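Local coordinates for alcohol dehydrogenase (Thermus sp., PDB 4CPD), which probably interconverts alcohols and the corresponding aldehydes or ketones using NAD(H), as a zinc-containing medium-chain dehydrogenase, at residues N134-P139 with A301-L306; E222-R227 with L250-E255. All blocks are in the same frame, centred on the assembly; numbering follows the deposited sequence.

Contact 1. Residues N134-P139 with A301-L306; sequences NLRKLP and AVLALL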
# COMPACT_ATOMS: atom_id res chain seq x y z
N ASN A 134 26.79 5.15 1.79
CA ASN A 134 26.11 6.04 2.73
C ASN A 134 26.46 7.52 2.69
O ASN A 134 26.04 8.25 3.59
CB ASN A 134 26.38 5.50 4.12
CG ASN A 134 25.87 4.08 4.28
OD1 ASN A 134 26.62 3.14 4.54
ND2 ASN A 134 24.58 3.94 4.14
N LEU A 135 27.20 7.97 1.67
CA LEU A 135 27.51 9.41 1.54
C LEU A 135 27.27 9.92 0.13
O LEU A 135 27.31 9.16 -0.85
CB LEU A 135 28.96 9.70 1.90
CG LEU A 135 29.41 9.68 3.36
CD1 LEU A 135 30.86 10.12 3.51
CD2 LEU A 135 28.50 10.55 4.23
N ARG A 136 27.02 11.24 0.03
CA ARG A 136 27.02 11.93 -1.26
C ARG A 136 27.81 13.23 -1.19
O ARG A 136 27.64 14.01 -0.24
CB ARG A 136 25.60 12.25 -1.72
CG ARG A 136 24.74 11.03 -2.00
CD ARG A 136 25.29 10.25 -3.17
NE ARG A 136 24.38 9.20 -3.59
CZ ARG A 136 24.16 8.06 -2.93
NH1 ARG A 136 24.77 7.77 -1.79
NH2 ARG A 136 23.32 7.18 -3.42
N LYS A 137 28.67 13.42 -2.20
CA LYS A 137 29.30 14.71 -2.48
C LYS A 137 28.19 15.70 -2.70
O LYS A 137 27.21 15.37 -3.32
CB LYS A 137 30.13 14.65 -3.76
CG LYS A 137 31.60 14.28 -3.58
CD LYS A 137 32.46 14.81 -4.74
CE LYS A 137 32.74 16.32 -4.64
NZ LYS A 137 34.01 16.76 -5.30
N LEU A 138 28.34 16.91 -2.16
CA LEU A 138 27.44 18.02 -2.49
C LEU A 138 27.69 18.52 -3.89
O LEU A 138 28.85 18.64 -4.31
CB LEU A 138 27.61 19.19 -1.52
CG LEU A 138 26.72 19.12 -0.29
CD1 LEU A 138 26.89 17.82 0.45
CD2 LEU A 138 26.98 20.28 0.64
N PRO A 139 26.61 18.79 -4.64
CA PRO A 139 26.83 19.48 -5.90
C PRO A 139 27.44 20.85 -5.65
O PRO A 139 27.19 21.43 -4.61
CB PRO A 139 25.41 19.62 -6.47
CG PRO A 139 24.64 18.50 -5.86
CD PRO A 139 25.22 18.32 -4.49
N ALA A 301 18.01 12.59 -6.27
CA ALA A 301 17.01 13.47 -6.85
C ALA A 301 16.77 14.65 -5.95
O ALA A 301 16.58 15.75 -6.42
CB ALA A 301 15.71 12.75 -7.08
N VAL A 302 16.76 14.41 -4.64
CA VAL A 302 16.50 15.50 -3.70
C VAL A 302 17.61 16.55 -3.79
O VAL A 302 17.36 17.72 -3.95
CB VAL A 302 16.34 14.96 -2.27
CG1 VAL A 302 16.35 16.08 -1.25
CG2 VAL A 302 15.05 14.17 -2.17
N LEU A 303 18.85 16.08 -3.75
CA LEU A 303 19.99 16.96 -3.96
C LEU A 303 19.90 17.80 -5.28
O LEU A 303 20.15 19.00 -5.28
CB LEU A 303 21.30 16.16 -3.96
CG LEU A 303 21.72 15.60 -2.61
CD1 LEU A 303 22.96 14.71 -2.67
CD2 LEU A 303 21.96 16.71 -1.62
N ALA A 304 19.56 17.17 -6.38
CA ALA A 304 19.43 17.91 -7.62
C ALA A 304 18.37 19.04 -7.46
O ALA A 304 18.53 20.13 -7.99
CB ALA A 304 19.09 16.97 -8.79
N LEU A 305 17.31 18.78 -6.72
CA LEU A 305 16.28 19.77 -6.53
C LEU A 305 16.78 20.91 -5.62
O LEU A 305 16.45 22.10 -5.83
CB LEU A 305 15.00 19.15 -5.95
CG LEU A 305 14.12 18.30 -6.87
CD1 LEU A 305 13.08 17.60 -6.03
CD2 LEU A 305 13.39 19.14 -7.88
N LEU A 306 17.54 20.54 -4.60
CA LEU A 306 18.06 21.52 -3.66
C LEU A 306 19.07 22.42 -4.38
O LEU A 306 18.99 23.64 -4.33
CB LEU A 306 18.74 20.81 -2.51
CG LEU A 306 17.80 20.08 -1.55
CD1 LEU A 306 18.61 19.28 -0.55
CD2 LEU A 306 16.93 21.07 -0.79
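P139 and L303 bring the two backbones nearest, 7.5 Å between their CA atoms, where residues N134-P139 run past one flank of helix 295-307. L303 reaches across from the helix. Its CG stands anti to its own carbonyl carbon (chi1 -70°), which carries CD1 to the aliphatic root of R136, 3.7 Å from R136 CB and 4.1 Å from R136 CG. The two side chains cross at about a right angle. The P139 ring meets the base of the leucine, its CG lying 4.5 Å from L303 CB. No hydrogen bond joins the two segments; the side-chain contact is apolar, with K137 O also near L303 CD1.

Beyond CG the arginine bends (chi2 -64°) and its guanidinium turns back toward the end of helix 131-134. R136 NH1 donates to L135 O at 3.0 Å from above the carbonyl plane, and also to V133 O. R136 NE forms a salt bridge with D300, one turn before L303, joining strand and helix by charge as well. With a leucine in place of R136, D300 would probably be left without its ionic mate and the two carbonyls without this donor.

The contact joins the mixed sheet of the GroES-like catalytic part to the helix that follows the last strand of the parallel coenzyme-binding sheet. Backbone bonds of R136 to V82 and L138 to W80 lay strand 136-137 antiparallel against strand 80-82, while V302 and L306 pack on helix 153-163 and L303 meets A150 in the loop before it.

Contact 2. Residues E222-R227 with L250-E255; sequences ENPVRR and LSLALE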
# COMPACT_ATOMS: atom_id res chain seq x y z
N GLU A 222 -11.85 22.46 14.75
CA GLU A 222 -12.86 21.99 13.81
C GLU A 222 -12.65 20.52 13.50
O GLU A 222 -11.60 19.95 13.87
CB GLU A 222 -12.90 22.85 12.52
CG GLU A 222 -11.56 23.06 11.83
CD GLU A 222 -11.65 23.91 10.57
OE1 GLU A 222 -12.57 23.68 9.76
OE2 GLU A 222 -10.79 24.81 10.36
N ASN A 223 -13.66 19.92 12.87
CA ASN A 223 -13.54 18.57 12.31
C ASN A 223 -12.77 18.62 11.00
O ASN A 223 -13.29 19.14 9.98
CB ASN A 223 -14.91 17.91 12.08
CG ASN A 223 -14.80 16.39 11.88
OD1 ASN A 223 -13.72 15.83 11.65
ND2 ASN A 223 -15.93 15.72 12.00
N PRO A 224 -11.54 18.08 11.00
CA PRO A 224 -10.69 18.16 9.82
C PRO A 224 -11.27 17.35 8.67
O PRO A 224 -11.15 17.77 7.51
CB PRO A 224 -9.35 17.61 10.29
CG PRO A 224 -9.65 16.81 11.51
CD PRO A 224 -10.91 17.32 12.10
N VAL A 225 -11.92 16.23 8.99
CA VAL A 225 -12.46 15.36 7.96
C VAL A 225 -13.53 16.06 7.15
O VAL A 225 -13.49 16.00 5.93
CB VAL A 225 -13.01 14.05 8.56
CG1 VAL A 225 -13.66 13.20 7.47
CG2 VAL A 225 -11.91 13.27 9.27
N ARG A 226 -14.49 16.71 7.84
CA ARG A 226 -15.60 17.46 7.19
C ARG A 226 -15.05 18.53 6.26
O ARG A 226 -15.48 18.70 5.12
CB ARG A 226 -16.48 18.13 8.26
N ARG A 227 -14.04 19.21 6.77
CA ARG A 227 -13.40 20.33 6.13
C ARG A 227 -12.58 19.90 4.89
O ARG A 227 -12.71 20.46 3.80
CB ARG A 227 -12.52 20.97 7.20
CG ARG A 227 -11.76 22.21 6.80
CD ARG A 227 -12.61 23.39 6.34
NE ARG A 227 -11.72 24.56 6.43
CZ ARG A 227 -11.23 25.25 5.40
NH1 ARG A 227 -11.59 24.99 4.15
NH2 ARG A 227 -10.39 26.26 5.64
N LEU A 250 -3.72 8.07 12.23
CA LEU A 250 -3.84 7.06 11.18
C LEU A 250 -5.30 6.78 10.79
O LEU A 250 -5.61 6.61 9.62
CB LEU A 250 -3.13 5.76 11.58
CG LEU A 250 -1.59 5.88 11.59
CD1 LEU A 250 -0.91 4.75 12.37
CD2 LEU A 250 -1.05 5.93 10.17
N SER A 251 -6.19 6.73 11.78
CA SER A 251 -7.62 6.50 11.52
C SER A 251 -8.18 7.70 10.78
O SER A 251 -9.01 7.59 9.87
CB SER A 251 -8.37 6.31 12.83
OG SER A 251 -7.64 5.45 13.70
N LEU A 252 -7.68 8.86 11.19
CA LEU A 252 -8.02 10.10 10.54
C LEU A 252 -7.63 10.08 9.07
O LEU A 252 -8.44 10.41 8.21
CB LEU A 252 -7.32 11.25 11.26
CG LEU A 252 -8.03 12.59 11.11
CD1 LEU A 252 -9.37 12.61 11.85
CD2 LEU A 252 -7.10 13.68 11.63
N ALA A 253 -6.40 9.68 8.80
CA ALA A 253 -5.91 9.61 7.43
C ALA A 253 -6.79 8.71 6.58
O ALA A 253 -7.13 9.06 5.43
CB ALA A 253 -4.47 9.14 7.39
N LEU A 254 -7.16 7.56 7.16
CA LEU A 254 -7.96 6.56 6.45
C LEU A 254 -9.43 6.96 6.24
O LEU A 254 -10.05 6.60 5.24
CB LEU A 254 -7.86 5.21 7.16
CG LEU A 254 -6.47 4.59 6.98
CD1 LEU A 254 -6.24 3.49 7.98
CD2 LEU A 254 -6.27 4.03 5.57
N GLU A 255 -9.98 7.73 7.17
CA GLU A 255 -11.30 8.27 6.99
C GLU A 255 -11.28 9.39 5.93
O GLU A 255 -12.12 9.47 5.04
CB GLU A 255 -11.80 8.81 8.32
CG GLU A 255 -13.31 8.96 8.36
CD GLU A 255 -13.82 9.41 9.72
OE1 GLU A 255 -13.01 9.54 10.68
OE2 GLU A 255 -15.05 9.62 9.83
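The backbone O of E255 is gripped by two basic side chains, accepting hydrogen bonds from K284 NZ and R229 NH2. R229 belongs to helix 224-231, so this bond ties the two helices together near the C-terminal end of helix 247-256, where the positive charges probably offset the helix dipole.

L252 carries the middle of the contact. Its CG is anti to the backbone N (chi1 -155°), which brings both branches to the opposing helix: CD1 lies 3.7 Å from V225 CG2, and CD2 is 4.0 Å from P224 CG. The valine and leucine slide past each other in opposite directions, whereas the proline ring crosses the leucine at about a right angle. V225 CG2 also meets the extended chain of E255, with 4.1 Å to its OE1. There the carboxylate lies beside the methyl, with E255 exposed to solvent.

The start of helix 224-231 is held from within. N223 sits at the N-cap and its OD1 accepts from V225 N at 3.2 Å, the donor standing above the carbonyl plane. E222 OE1 lies at the edge of the R227 guanidinium, in its plane, 3.5 Å from R227 NE in a salt bridge, and R227 NH1 pairs further along the helix with E231.

Both helices belong to the Rossmann-type coenzyme domain, and the side chain of L252 is about 6 Å from the bound NAD. P224 and R227 lean on edge strand 215-218; L250, A253 and L254 face strand 262-265, L250 and L254 also touch F288, and L250 packs on L278 of the second subunit.

From the N terminus, the chain builds most of the zinc-bearing catalytic region before reaching residues 134-139, the first half of contact 1. It then runs into the parallel sheet of the coenzyme domain, where 222-227 and 250-255 pair after only 22 intervening residues, a short excursion through strand 239-242 that contact 2 closes. Not until 301-306, after the last parallel strand, does contact 1 close its own loop of 161 residues, so contact 2 lies wholly within it and the two do not cross. They stand on opposite sides of the chain's centre, their centres about 35 Å apart. Contact 1 ties helix 295-307 to the mixed sheet, while contact 2 joins two helices of the NAD-binding fold.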